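Side-chain contacts in peptide ABC transporter permease (PDB 6EXS), which probably carries peptides, including the thioalcohol-conjugated peptides that are precursors of human axillary malodour, across the membrane of Staphylococcus hominis: residues A[12-17]-A[147-152]; A[86-91]-A[198-203]; A[23-28]-A[130-135]. All blocks are in the same frame, centred on the assembly; numbering follows the deposited sequence.

Interaction 1. Residues A[12-17]-A[147-152]; sequences FGHPRG and IDAGFV. With OLC ((2R)-2,3-dihydroxypropyl (9Z)-octadec-9-enoate), chain L.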
loop_
_atom_site.group_PDB
_atom_site.type_symbol
_atom_site.label_atom_id
_atom_site.label_comp_id
_atom_site.label_asym_id
_atom_site.label_seq_id
_atom_site.Cartn_x
_atom_site.Cartn_y
_atom_site.Cartn_z
ATOM N N PHE A 12 -11.851 8.219 22.855
ATOM C CA PHE A 12 -13.131 8.485 22.167
ATOM C C PHE A 12 -14.144 7.323 22.274
ATOM O O PHE A 12 -14.755 6.944 21.265
ATOM C CB PHE A 12 -12.904 8.896 20.696
ATOM C CG PHE A 12 -12.116 10.164 20.505
ATOM C CD1 PHE A 12 -12.748 11.400 20.517
ATOM C CD2 PHE A 12 -10.746 10.123 20.291
ATOM C CE1 PHE A 12 -12.019 12.573 20.343
ATOM C CE2 PHE A 12 -10.017 11.298 20.120
ATOM C CZ PHE A 12 -10.660 12.514 20.132
ATOM N N GLY A 13 -14.289 6.769 23.484
ATOM C CA GLY A 13 -15.179 5.644 23.762
ATOM C C GLY A 13 -14.642 4.273 23.367
ATOM O O GLY A 13 -15.389 3.293 23.399
ATOM N N HIS A 14 -13.347 4.190 22.993
ATOM C CA HIS A 14 -12.639 2.967 22.581
ATOM C C HIS A 14 -11.497 2.623 23.568
ATOM O O HIS A 14 -11.061 3.529 24.280
ATOM C CB HIS A 14 -12.086 3.132 21.143
ATOM C CG HIS A 14 -13.166 3.216 20.114
ATOM N ND1 HIS A 14 -13.625 2.091 19.463
ATOM C CD2 HIS A 14 -13.922 4.277 19.742
ATOM C CE1 HIS A 14 -14.602 2.506 18.674
ATOM N NE2 HIS A 14 -14.828 3.813 18.818
ATOM N N PRO A 15 -10.984 1.356 23.631
ATOM C CA PRO A 15 -9.867 1.049 24.556
ATOM C C PRO A 15 -8.700 2.023 24.425
ATOM O O PRO A 15 -8.359 2.388 23.297
ATOM C CB PRO A 15 -9.457 -0.363 24.133
ATOM C CG PRO A 15 -10.720 -0.975 23.612
ATOM C CD PRO A 15 -11.392 0.148 22.877
ATOM N N ARG A 16 -8.106 2.474 25.564
ATOM C CA ARG A 16 -7.003 3.470 25.592
ATOM C C ARG A 16 -5.824 3.123 24.679
ATOM O O ARG A 16 -5.148 4.025 24.168
ATOM C CB ARG A 16 -6.517 3.743 27.018
ATOM C CG ARG A 16 -6.116 5.196 27.234
ATOM C CD ARG A 16 -5.616 5.484 28.641
ATOM N NE ARG A 16 -6.604 5.112 29.651
ATOM C CZ ARG A 16 -7.589 5.900 30.066
ATOM N NH1 ARG A 16 -7.714 7.130 29.584
ATOM N NH2 ARG A 16 -8.453 5.466 30.975
ATOM N N GLY A 17 -5.629 1.821 24.465
ATOM C CA GLY A 17 -4.622 1.260 23.575
ATOM C C GLY A 17 -4.796 1.677 22.125
ATOM O O GLY A 17 -3.813 1.689 21.380
ATOM N N ILE A 147 -15.709 -2.557 17.424
ATOM C CA ILE A 147 -14.545 -2.985 16.632
ATOM C C ILE A 147 -14.458 -2.297 15.244
ATOM O O ILE A 147 -13.396 -1.773 14.924
ATOM C CB ILE A 147 -14.389 -4.533 16.541
ATOM C CG1 ILE A 147 -13.022 -4.926 15.937
ATOM C CG2 ILE A 147 -15.557 -5.233 15.830
ATOM C CD1 ILE A 147 -12.492 -6.298 16.381
ATOM N N ASP A 148 -15.562 -2.228 14.477
ATOM C CA ASP A 148 -15.599 -1.598 13.147
ATOM C C ASP A 148 -15.319 -0.101 13.170
ATOM O O ASP A 148 -14.622 0.400 12.287
ATOM C CB ASP A 148 -16.928 -1.898 12.445
ATOM C CG ASP A 148 -17.167 -3.377 12.218
ATOM O OD1 ASP A 148 -16.168 -4.126 12.049
ATOM O OD2 ASP A 148 -18.343 -3.789 12.203
ATOM N N ALA A 149 -15.840 0.605 14.190
ATOM C CA ALA A 149 -15.643 2.044 14.394
ATOM C C ALA A 149 -14.212 2.296 14.848
ATOM O O ALA A 149 -13.650 3.331 14.504
ATOM C CB ALA A 149 -16.627 2.577 15.428
ATOM N N GLY A 150 -13.643 1.343 15.595
ATOM C CA GLY A 150 -12.270 1.395 16.083
ATOM C C GLY A 150 -11.248 1.385 14.965
ATOM O O GLY A 150 -10.259 2.122 15.025
ATOM N N PHE A 151 -11.491 0.567 13.923
ATOM C CA PHE A 151 -10.630 0.498 12.745
ATOM C C PHE A 151 -10.804 1.742 11.879
ATOM O O PHE A 151 -9.810 2.285 11.418
ATOM C CB PHE A 151 -10.868 -0.792 11.954
ATOM C CG PHE A 151 -10.146 -2.000 12.512
ATOM C CD1 PHE A 151 -8.785 -2.188 12.284
ATOM C CD2 PHE A 151 -10.838 -2.978 13.213
ATOM C CE1 PHE A 151 -8.127 -3.320 12.775
ATOM C CE2 PHE A 151 -10.180 -4.115 13.693
ATOM C CZ PHE A 151 -8.830 -4.277 13.473
ATOM N N VAL A 152 -12.042 2.249 11.724
ATOM C CA VAL A 152 -12.296 3.492 10.982
ATOM C C VAL A 152 -11.415 4.616 11.579
ATOM O O VAL A 152 -10.731 5.310 10.822
ATOM C CB VAL A 152 -13.803 3.858 10.952
ATOM C CG1 VAL A 152 -14.025 5.314 10.531
ATOM C CG2 VAL A 152 -14.576 2.907 10.044
HETATM C C24 OLC L . -13.715 10.257 17.176
HETATM C C5 OLC L . -6.622 14.570 16.196
HETATM C C4 OLC L . -7.762 13.632 16.542
HETATM C C3 OLC L . -7.368 12.166 16.506
HETATM C C2 OLC L . -8.464 11.215 16.982
HETATM C C21 OLC L . -11.960 11.400 15.793
HETATM C C1 OLC L . -9.604 11.052 16.019
HETATM C C22 OLC L . -12.795 10.157 15.980
HETATM O O19 OLC L . -9.481 10.782 14.853
HETATM O O25 OLC L . -14.613 9.158 17.219
HETATM O O23 OLC L . -13.564 9.945 14.793
HETATM O O20 OLC L . -10.786 11.246 16.626
#
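The imidazole of His-14 lies against the first turn of helix 147-174, where Ala-149 and Gly-150 receive it. The CA atoms of His-14 and Gly-150 are 6.7 Å apart, with the imidazole lying between the two backbones. CB of His-14 points toward the helix but stops short of it, and CG, anti to the carbonyl carbon (chi1 -67°), carries the ring onward. ND1 comes within 3.7 Å of Gly-150 CA, a backbone carbon with no side chain to hold the ring off; the hydrogen-bond partner of ND1 is the hydroxyl of Tyr-140. CE1 makes the closest approach, 3.4 Å from Gly-150 N and 3.8 Å from Ala-149 CB. The methyl of Ala-149 sits at the ring edge, near its plane, and also meets NE2 at 4.0 Å. Beside this, the Phe-12 ring packs on a lipid rather than on the helix: the ester oxygen O20 of a monoolein lies 3.6 Å above one face of it, toward the rim, and CE2 of Phe-12 meets C2 of the same lipid at 3.5 Å. Gly-13 O is hydrogen-bonded to Arg-146 NH1, just ahead of the helix. The contact from the imidazole to 147-152 is thus van der Waals packing without a hydrogen bond, while the hydrogen bond with Tyr-140 satisfies ND1 and probably limits how the ring can turn.

Interaction 2. Residues A[86-91]-A[198-203]; sequences GTRGAT and LFNRKN. With OLC ((2R)-2,3-dihydroxypropyl (9Z)-octadec-9-enoate), chain J; OLC ((2R)-2,3-dihydroxypropyl (9Z)-octadec-9-enoate), chain I; OLC ((2R)-2,3-dihydroxypropyl (9Z)-octadec-9-enoate), chain M.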
loop_
_atom_site.group_PDB
_atom_site.type_symbol
_atom_site.label_atom_id
_atom_site.label_comp_id
_atom_site.label_asym_id
_atom_site.label_seq_id
_atom_site.Cartn_x
_atom_site.Cartn_y
_atom_site.Cartn_z
ATOM N N GLY A 86 5.119 -13.306 18.403
ATOM C CA GLY A 86 3.875 -12.707 18.849
ATOM C C GLY A 86 3.739 -11.439 18.041
ATOM O O GLY A 86 4.691 -11.041 17.363
ATOM N N THR A 87 2.579 -10.787 18.085
ATOM C CA THR A 87 2.362 -9.573 17.292
ATOM C C THR A 87 3.098 -8.370 17.885
ATOM O O THR A 87 3.555 -7.521 17.122
ATOM C CB THR A 87 0.869 -9.323 17.049
ATOM O OG1 THR A 87 0.196 -9.277 18.302
ATOM C CG2 THR A 87 0.232 -10.407 16.183
ATOM N N ARG A 88 3.265 -8.322 19.224
ATOM C CA ARG A 88 3.942 -7.210 19.912
ATOM C C ARG A 88 5.411 -7.101 19.548
ATOM O O ARG A 88 5.852 -6.028 19.123
ATOM C CB ARG A 88 3.748 -7.271 21.435
ATOM C CG ARG A 88 2.307 -7.082 21.861
ATOM C CD ARG A 88 1.851 -5.634 22.006
ATOM N NE ARG A 88 2.348 -5.000 23.227
ATOM C CZ ARG A 88 1.821 -5.165 24.437
ATOM N NH1 ARG A 88 0.780 -5.971 24.611
ATOM N NH2 ARG A 88 2.337 -4.535 25.483
ATOM N N GLY A 89 6.130 -8.214 19.675
ATOM C CA GLY A 89 7.543 -8.311 19.335
ATOM C C GLY A 89 7.813 -7.918 17.900
ATOM O O GLY A 89 8.707 -7.109 17.645
ATOM N N ALA A 90 6.984 -8.444 16.968
ATOM C CA ALA A 90 7.016 -8.191 15.525
ATOM C C ALA A 90 6.758 -6.710 15.164
ATOM O O ALA A 90 7.439 -6.183 14.276
ATOM C CB ALA A 90 6.024 -9.099 14.810
ATOM N N THR A 91 5.796 -6.041 15.862
ATOM C CA THR A 91 5.462 -4.615 15.682
ATOM C C THR A 91 6.681 -3.757 16.102
ATOM O O THR A 91 6.999 -2.775 15.432
ATOM C CB THR A 91 4.194 -4.231 16.523
ATOM O OG1 THR A 91 3.089 -5.047 16.144
ATOM C CG2 THR A 91 3.807 -2.742 16.401
ATOM N N LEU A 198 6.895 4.120 25.792
ATOM C CA LEU A 198 6.362 4.767 26.987
ATOM C C LEU A 198 5.003 4.232 27.456
ATOM O O LEU A 198 4.791 4.088 28.667
ATOM C CB LEU A 198 6.228 6.293 26.765
ATOM C CG LEU A 198 7.484 7.148 26.837
ATOM C CD1 LEU A 198 7.203 8.554 26.303
ATOM C CD2 LEU A 198 8.049 7.194 28.256
ATOM N N PHE A 199 4.074 3.980 26.509
ATOM C CA PHE A 199 2.694 3.674 26.852
ATOM C C PHE A 199 2.162 2.273 26.548
ATOM O O PHE A 199 1.081 1.966 27.043
ATOM C CB PHE A 199 1.789 4.725 26.179
ATOM C CG PHE A 199 2.138 6.122 26.641
ATOM C CD1 PHE A 199 1.877 6.526 27.948
ATOM C CD2 PHE A 199 2.773 7.013 25.788
ATOM C CE1 PHE A 199 2.243 7.802 28.389
ATOM C CE2 PHE A 199 3.121 8.293 26.226
ATOM C CZ PHE A 199 2.864 8.675 27.524
ATOM N N ASN A 200 2.876 1.432 25.788
ATOM C CA ASN A 200 2.383 0.102 25.399
ATOM C C ASN A 200 2.020 -0.854 26.563
ATOM O O ASN A 200 0.975 -1.491 26.488
ATOM C CB ASN A 200 3.348 -0.608 24.425
ATOM C CG ASN A 200 4.482 -1.360 25.078
ATOM O OD1 ASN A 200 4.355 -2.544 25.420
ATOM N ND2 ASN A 200 5.591 -0.680 25.307
ATOM N N ARG A 201 2.887 -0.974 27.595
ATOM C CA ARG A 201 2.758 -1.919 28.715
ATOM C C ARG A 201 1.404 -1.883 29.463
ATOM O O ARG A 201 0.760 -2.925 29.549
ATOM C CB ARG A 201 3.928 -1.782 29.709
ATOM C CG ARG A 201 5.286 -2.226 29.137
ATOM C CD ARG A 201 6.480 -1.821 30.001
ATOM N NE ARG A 201 6.671 -0.367 30.055
ATOM C CZ ARG A 201 7.218 0.289 31.076
ATOM N NH1 ARG A 201 7.651 -0.372 32.144
ATOM N NH2 ARG A 201 7.330 1.610 31.039
ATOM N N LYS A 202 0.969 -0.722 29.980
ATOM C CA LYS A 202 -0.291 -0.666 30.731
ATOM C C LYS A 202 -1.557 -0.623 29.843
ATOM O O LYS A 202 -2.606 -1.142 30.255
ATOM C CB LYS A 202 -0.298 0.477 31.773
ATOM C CG LYS A 202 -0.150 1.894 31.228
ATOM C CD LYS A 202 -0.916 2.901 32.086
ATOM C CE LYS A 202 -0.808 4.303 31.537
ATOM N NZ LYS A 202 -1.565 5.277 32.368
ATOM N N ASN A 203 -1.459 -0.034 28.638
ATOM C CA ASN A 203 -2.584 0.122 27.709
ATOM C C ASN A 203 -2.922 -1.121 26.865
ATOM O O ASN A 203 -4.076 -1.283 26.472
ATOM C CB ASN A 203 -2.350 1.330 26.798
ATOM C CG ASN A 203 -2.212 2.645 27.532
ATOM O OD1 ASN A 203 -1.325 2.841 28.364
ATOM N ND2 ASN A 203 -3.065 3.595 27.211
HETATM C C24 OLC J . 9.266 -2.958 25.334
HETATM C C6 OLC J . 12.245 5.334 25.873
HETATM C C5 OLC J . 11.914 4.876 27.285
HETATM C C4 OLC J . 11.286 3.494 27.360
HETATM C C3 OLC J . 10.917 3.063 28.771
HETATM C C2 OLC J . 9.888 1.938 28.825
HETATM C C21 OLC J . 9.976 -1.367 27.156
HETATM C C1 OLC J . 10.414 0.575 28.476
HETATM C C22 OLC J . 8.915 -1.726 26.141
HETATM O O19 OLC J . 11.404 0.075 28.943
HETATM O O25 OLC J . 9.238 -4.134 26.135
HETATM O O23 OLC J . 7.661 -1.913 26.798
HETATM O O20 OLC J . 9.618 -0.034 27.592
HETATM C C9 OLC I . 3.507 15.212 22.626
HETATM C C8 OLC I . 3.341 15.011 24.101
HETATM C C24 OLC I . 5.789 5.618 31.565
HETATM C C7 OLC I . 4.660 15.105 24.871
HETATM C C6 OLC I . 4.550 14.817 26.362
HETATM C C5 OLC I . 4.705 13.349 26.744
HETATM C C4 OLC I . 4.760 13.110 28.243
HETATM C C3 OLC I . 5.328 11.755 28.636
HETATM C C2 OLC I . 5.250 11.487 30.134
HETATM C C21 OLC I . 6.149 8.112 31.410
HETATM C C1 OLC I . 6.150 10.374 30.588
HETATM C C22 OLC I . 5.219 6.952 31.127
HETATM O O19 OLC I . 7.352 10.445 30.637
HETATM O O25 OLC I . 6.774 5.131 30.660
HETATM O O23 OLC I . 3.982 7.186 31.809
HETATM O O20 OLC I . 5.441 9.288 30.942
HETATM C C24 OLC M . 10.590 -11.408 20.880
HETATM C C5 OLC M . 16.378 -5.074 19.189
HETATM C C4 OLC M . 14.892 -4.972 18.895
HETATM C C3 OLC M . 14.058 -6.038 19.584
HETATM C C2 OLC M . 12.581 -5.952 19.225
HETATM C C21 OLC M . 11.047 -9.288 19.606
HETATM C C1 OLC M . 11.719 -6.996 19.879
HETATM C C22 OLC M . 11.549 -10.257 20.652
HETATM O O19 OLC M . 10.837 -6.756 20.662
HETATM O O25 OLC M . 9.394 -10.981 21.523
HETATM O O23 OLC M . 12.828 -10.765 20.255
HETATM O O20 OLC M . 12.026 -8.231 19.444
#
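Two helical segments face each other across 9.3 Å from Arg-88 CA to Asn-200 CA, a gap crossed by side chains. Both helices are kinked here: the N atoms of 87, 88, 201 and 202 lack bonds to the preceding turn, and the backbone of Arg-88 is hydrogen-bonded to Gly-208. The fold is that of the major facilitator superfamily, and the sequence round Gly-86 and Arg-88 is consistent with the end of its motif A signature. Arg-88, bent at chi2 and chi3, sends NH2 to Asn-200 OD1 in a hydrogen bond of 2.8 Å and 166°. The oxygen lies at the guanidinium edge and offers an in-plane lone pair, although the guanidinium and amide planes stand 73° apart. NH1 is held by the carbonyls of Gly-205 and Val-207, and NE by the Tyr-196 hydroxyl, so every nitrogen of the guanidinium is hydrogen-bonded to the end of helix 178-204 or the chain just after it. Arg-201 lays a guanidinium face on one monoolein, with NH2 3.4 Å from lipid carbon C2. Asn-200 ND2, also bonded to Tyr-196 O, gives a 2.8 Å hydrogen bond to hydroxyl O23 of that lipid, N-H...O 173°.

Interaction 3. Residues A[23-28]-A[130-135]; sequences FVEFWE and PNISNI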
loop_
_atom_site.group_PDB
_atom_site.type_symbol
_atom_site.label_atom_id
_atom_site.label_comp_id
_atom_site.label_asym_id
_atom_site.label_seq_id
_atom_site.Cartn_x
_atom_site.Cartn_y
_atom_site.Cartn_z
ATOM N N PHE A 23 -1.388 7.180 17.541
ATOM C CA PHE A 23 -0.209 8.064 17.555
ATOM C C PHE A 23 0.985 7.374 16.898
ATOM O O PHE A 23 1.700 8.012 16.127
ATOM C CB PHE A 23 0.138 8.470 18.997
ATOM C CG PHE A 23 1.186 9.551 19.186
ATOM C CD1 PHE A 23 2.542 9.252 19.112
ATOM C CD2 PHE A 23 0.818 10.849 19.518
ATOM C CE1 PHE A 23 3.511 10.236 19.360
ATOM C CE2 PHE A 23 1.785 11.830 19.763
ATOM C CZ PHE A 23 3.123 11.519 19.685
ATOM N N VAL A 24 1.198 6.078 17.201
ATOM C CA VAL A 24 2.286 5.260 16.643
ATOM C C VAL A 24 2.101 5.099 15.125
ATOM O O VAL A 24 3.034 5.380 14.370
ATOM C CB VAL A 24 2.411 3.897 17.380
ATOM C CG1 VAL A 24 3.357 2.946 16.653
ATOM C CG2 VAL A 24 2.845 4.088 18.827
ATOM N N GLU A 25 0.894 4.680 14.678
ATOM C CA GLU A 25 0.583 4.514 13.251
ATOM C C GLU A 25 0.677 5.843 12.500
ATOM O O GLU A 25 1.265 5.879 11.422
ATOM C CB GLU A 25 -0.791 3.853 13.050
ATOM C CG GLU A 25 -1.145 3.530 11.604
ATOM C CD GLU A 25 -0.449 2.359 10.938
ATOM O OE1 GLU A 25 -0.888 1.984 9.828
ATOM O OE2 GLU A 25 0.500 1.792 11.526
ATOM N N PHE A 26 0.141 6.933 13.074
ATOM C CA PHE A 26 0.230 8.254 12.437
ATOM C C PHE A 26 1.653 8.591 11.987
ATOM O O PHE A 26 1.836 8.987 10.841
ATOM C CB PHE A 26 -0.309 9.384 13.351
ATOM C CG PHE A 26 -0.034 10.760 12.787
ATOM C CD1 PHE A 26 -0.869 11.314 11.823
ATOM C CD2 PHE A 26 1.088 11.481 13.181
ATOM C CE1 PHE A 26 -0.596 12.572 11.275
ATOM C CE2 PHE A 26 1.361 12.739 12.627
ATOM C CZ PHE A 26 0.522 13.269 11.671
ATOM N N TRP A 27 2.642 8.454 12.909
ATOM C CA TRP A 27 4.046 8.795 12.718
ATOM C C TRP A 27 4.798 7.842 11.798
ATOM O O TRP A 27 5.721 8.285 11.108
ATOM C CB TRP A 27 4.751 8.967 14.065
ATOM C CG TRP A 27 4.356 10.255 14.741
ATOM C CD1 TRP A 27 3.589 10.386 15.857
ATOM C CD2 TRP A 27 4.595 11.589 14.260
ATOM N NE1 TRP A 27 3.366 11.712 16.129
ATOM C CE2 TRP A 27 3.972 12.475 15.165
ATOM C CE3 TRP A 27 5.318 12.125 13.176
ATOM C CZ2 TRP A 27 4.039 13.869 15.014
ATOM C CZ3 TRP A 27 5.377 13.503 13.024
ATOM C CH2 TRP A 27 4.752 14.358 13.940
ATOM N N GLU A 28 4.386 6.566 11.735
ATOM C CA GLU A 28 4.981 5.609 10.805
ATOM C C GLU A 28 4.458 5.897 9.394
ATOM O O GLU A 28 5.233 5.836 8.439
ATOM C CB GLU A 28 4.682 4.155 11.220
ATOM C CG GLU A 28 5.472 3.121 10.422
ATOM C CD GLU A 28 4.878 2.724 9.084
ATOM O OE1 GLU A 28 5.645 2.570 8.107
ATOM O OE2 GLU A 28 3.637 2.579 9.010
ATOM N N PRO A 130 1.013 -5.803 9.259
ATOM C CA PRO A 130 -0.135 -6.657 9.581
ATOM C C PRO A 130 -0.360 -6.870 11.075
ATOM O O PRO A 130 -1.483 -7.150 11.499
ATOM C CB PRO A 130 0.203 -7.965 8.860
ATOM C CG PRO A 130 1.679 -8.006 8.837
ATOM C CD PRO A 130 2.099 -6.594 8.638
ATOM N N ASN A 131 0.709 -6.709 11.865
ATOM C CA ASN A 131 0.736 -6.993 13.289
ATOM C C ASN A 131 0.162 -5.894 14.166
ATOM O O ASN A 131 -0.526 -6.234 15.135
ATOM C CB ASN A 131 2.128 -7.411 13.697
ATOM C CG ASN A 131 2.397 -8.774 13.090
ATOM O OD1 ASN A 131 1.503 -9.635 13.024
ATOM N ND2 ASN A 131 3.567 -8.972 12.524
ATOM N N ILE A 132 0.346 -4.610 13.798
ATOM C CA ILE A 132 -0.264 -3.468 14.509
ATOM C C ILE A 132 -1.804 -3.539 14.361
ATOM O O ILE A 132 -2.522 -3.273 15.330
ATOM C CB ILE A 132 0.335 -2.076 14.089
ATOM C CG1 ILE A 132 -0.226 -0.924 14.965
ATOM C CG2 ILE A 132 0.172 -1.788 12.596
ATOM C CD1 ILE A 132 0.718 0.252 15.247
ATOM N N SER A 133 -2.285 -3.955 13.157
ATOM C CA SER A 133 -3.695 -4.087 12.788
ATOM C C SER A 133 -4.358 -5.153 13.635
ATOM O O SER A 133 -5.470 -4.957 14.131
ATOM C CB SER A 133 -3.821 -4.441 11.309
ATOM O OG SER A 133 -4.573 -3.462 10.616
ATOM N N ASN A 134 -3.652 -6.275 13.809
ATOM C CA ASN A 134 -4.056 -7.417 14.597
ATOM C C ASN A 134 -4.257 -7.016 16.068
ATOM O O ASN A 134 -5.298 -7.350 16.649
ATOM C CB ASN A 134 -3.011 -8.512 14.453
ATOM C CG ASN A 134 -3.475 -9.846 14.938
ATOM O OD1 ASN A 134 -3.594 -10.083 16.140
ATOM N ND2 ASN A 134 -3.759 -10.741 14.010
ATOM N N ILE A 135 -3.275 -6.283 16.657
ATOM C CA ILE A 135 -3.314 -5.794 18.050
ATOM C C ILE A 135 -4.569 -4.952 18.289
ATOM O O ILE A 135 -5.280 -5.205 19.257
ATOM C CB ILE A 135 -1.994 -5.076 18.475
ATOM C CG1 ILE A 135 -0.814 -6.081 18.523
ATOM C CG2 ILE A 135 -2.151 -4.361 19.827
ATOM C CD1 ILE A 135 0.594 -5.447 18.395
#
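Val-24 and Ile-132 make the apolar part of this contact: CG1 of Val-24 meets CD1 of Ile-132 at 4.0 Å, the two side chains crossing at a slant. In both residues CG1 is anti to the backbone N (chi1 170° in Val-24, -174° in Ile-132), which turns that methyl of the valine to its partner and carries CD1 of the isoleucine out toward helix 16-44. Ile-132 packs on Leu-21 of that helix as well, and Val-24 in turn touches Tyr-196 of helix 178-204.

The second kind of contact sets a carboxylate against methyl groups. The backbones come nearest here, with Glu-25 CA 8.1 Å from Ile-132 CA, and side chains alone make the touch. Glu-25 leaves its helix extended and then bends at chi2 (74°), bringing OE2 to 3.8 Å from Ile-132 CG2 and 4.0 Å from Ile-132 CD1, so that one carboxylate oxygen lies against both CG2 and CD1 of the isoleucine. Nothing polar links the two segments. Glu-25 and Glu-28 begin the ExxERFxYY signature of the POT family on its first transmembrane helix, a sequence linked in this family to proton-coupled transport. The side chain of Glu-25 lies about 8 Å from the bound thioalcohol-conjugated peptide, and it packs on Phe-154, Ser-157 and Val-158 of helix 147-174, the last of which lines the ligand pocket together with Tyr-33.

From the N terminus, segment 12-17 leads into helix 16-44, and interaction 1 closes a loop of 129 residues when it meets the start of helix 147-174. Interaction 3, from 23-28 to 130-135, is a shorter closure lying wholly within that span. Interaction 2 starts at 86-91 inside both loops and ends at 198-203 beyond them, so it crosses each. Interactions 2 and 3 have centres about 10 Å apart and touch through Thr-87 and Thr-91 against Ile-135. Phe-151 of interaction 1 packs on Ser-133 of interaction 3, and Gly-17 of interaction 1 packs on Asn-203 of interaction 2. Together they join helices 16-44, 74-106, 110-137, 147-174 and 178-204.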